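CRISPR-associated endonuclease/helicase Cas3 (Thermus thermophilus HB8, PDB 3SKD) cleaves single-stranded DNA with its metal-dependent N-terminal HD nuclease domain and carries a helicase/ATPase domain, serving CRISPR-based defence against invading genetic elements. Local coordinates at the nickel (II) ion site. Sequence-based numbering; all coordinates share one arbitrary frame.

The nickel (II) ion site. Residues 29, 33, 71, 74-75, 78, 110, 210, 214. With NI (nickel (II) ion), chain B.
Four side chains from three separate stretches of sequence converge on one nickel ion in this N-terminal nuclease domain, a clear example of the HD-superfamily pattern H...HD...D. His29 comes from helix 26-43, the paired His74 and Asp75 that name the motif from the 3-10 helix 73-78, and Asp210 from near the end of helix 196-213. Two waters also bind the metal, and the arrangement is near octahedral. The carboxylates lie opposite each other, each binding through one oxygen: Asp75 OD2 at 2.0 Å from NI and Asp210 OD1 at 2.2 Å. Each imidazole faces a water, His29 NE2 opposing water 2 and His74 NE2 opposing water 1, so the waters occupy adjacent corners. Both His29 and Asp210 reach the metal with CG anti to the backbone N (chi1 176° and 179°). His74 instead takes the crowded position between its backbone N and carbonyl carbon (chi1 75°).

A second shell holds these groups. His74 ND1 donates to Val71 O over 3.0 Å, nearly along the C=O axis, which helps to set the ring's rotation with NE2 turned to the metal, although Val71 O lies somewhat out of the ring plane. The hydroxyl of Thr33 lies over one face of the His29 ring, near its rim, and bonds back to His29 O. Lys78, extended beyond CG, passes its CE over the centre of the His110 ring; its NZ then meets Asp75 OD2 at 3.1 Å from above the carboxylate plane, a salt bridge that may offset the carboxylate charge. Ser214 OG bonds Asp210 O at 2.7 Å and Asp210 OD1 at 2.8 Å, steadying that carboxylate, and also lies 2.7 Å from water 1.

Nickel is among the ions that stimulate the single-stranded DNA endonuclease. As in other HD nucleases, this site is the catalytic metal centre of the domain, and its neighbouring water positions could plausibly accept substrate phosphate or supply the attacking water.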
# COMPACT_ATOMS: atom_id res chain seq x y z
N HIS A 29 1.52 -6.55 -7.50
CA HIS A 29 0.35 -5.86 -7.01
C HIS A 29 0.72 -4.67 -6.11
O HIS A 29 0.08 -3.62 -6.14
CB HIS A 29 -0.51 -6.82 -6.24
CG HIS A 29 -1.70 -6.16 -5.62
ND1 HIS A 29 -2.58 -5.39 -6.36
CD2 HIS A 29 -2.13 -6.11 -4.34
CE1 HIS A 29 -3.51 -4.92 -5.56
NE2 HIS A 29 -3.25 -5.34 -4.33
N THR A 33 -0.39 -0.82 -6.98
CA THR A 33 -1.14 -0.06 -5.99
C THR A 33 -0.41 1.29 -5.74
O THR A 33 -1.02 2.37 -5.80
CB THR A 33 -1.39 -0.92 -4.73
OG1 THR A 33 -2.16 -2.08 -5.11
CG2 THR A 33 -2.20 -0.11 -3.63
N VAL A 71 1.11 3.18 0.70
CA VAL A 71 -0.11 2.62 0.20
C VAL A 71 0.19 1.30 -0.57
O VAL A 71 -0.57 0.34 -0.50
CB VAL A 71 -0.73 3.66 -0.66
CG1 VAL A 71 -1.69 3.08 -1.57
CG2 VAL A 71 -1.38 4.78 0.30
N HIS A 74 0.04 -1.93 1.56
CA HIS A 74 -1.21 -2.32 2.23
C HIS A 74 -1.41 -3.84 2.27
O HIS A 74 -2.15 -4.34 3.12
CB HIS A 74 -2.43 -1.73 1.52
CG HIS A 74 -2.75 -2.43 0.23
ND1 HIS A 74 -1.97 -2.29 -0.90
CD2 HIS A 74 -3.73 -3.31 -0.09
CE1 HIS A 74 -2.47 -3.04 -1.88
NE2 HIS A 74 -3.55 -3.64 -1.41
N ASP A 75 -0.85 -4.57 1.31
CA ASP A 75 -0.99 -6.04 1.31
C ASP A 75 0.24 -6.79 1.74
O ASP A 75 0.37 -7.99 1.46
CB ASP A 75 -1.35 -6.59 -0.09
CG ASP A 75 -2.86 -6.51 -0.38
OD1 ASP A 75 -3.66 -6.32 0.56
OD2 ASP A 75 -3.28 -6.60 -1.52
N LYS A 78 -0.10 -10.32 3.25
CA LYS A 78 -0.19 -11.55 2.40
C LYS A 78 1.12 -12.32 2.28
O LYS A 78 1.14 -13.46 1.80
CB LYS A 78 -0.68 -11.19 1.00
CG LYS A 78 -2.14 -10.81 0.93
CD LYS A 78 -2.64 -10.75 -0.53
CE LYS A 78 -4.06 -10.19 -0.62
NZ LYS A 78 -4.30 -9.49 -1.94
N HIS A 110 -6.00 -10.69 6.09
CA HIS A 110 -4.64 -10.31 5.81
C HIS A 110 -4.27 -8.92 6.35
O HIS A 110 -3.12 -8.70 6.68
CB HIS A 110 -4.32 -10.42 4.32
CG HIS A 110 -4.97 -9.39 3.47
ND1 HIS A 110 -6.22 -9.56 2.89
CD2 HIS A 110 -4.55 -8.16 3.09
CE1 HIS A 110 -6.54 -8.47 2.21
NE2 HIS A 110 -5.54 -7.61 2.30
N ASP A 210 -5.99 0.43 -3.83
CA ASP A 210 -6.06 -1.04 -3.76
C ASP A 210 -7.19 -1.57 -4.62
O ASP A 210 -7.05 -2.54 -5.36
CB ASP A 210 -6.22 -1.51 -2.35
CG ASP A 210 -6.32 -3.05 -2.25
OD1 ASP A 210 -5.92 -3.77 -3.19
OD2 ASP A 210 -6.71 -3.56 -1.20
N SER A 214 -6.57 -3.77 -8.05
CA SER A 214 -7.04 -5.13 -7.85
C SER A 214 -7.88 -5.61 -9.04
O SER A 214 -8.26 -6.78 -9.10
CB SER A 214 -7.83 -5.26 -6.54
OG SER A 214 -6.93 -5.19 -5.42
NI NI B . -4.58 -5.38 -2.44
O HOH W 1 -5.72 -6.61 -3.49
O HOH W 2 -6.00 -5.73 -0.59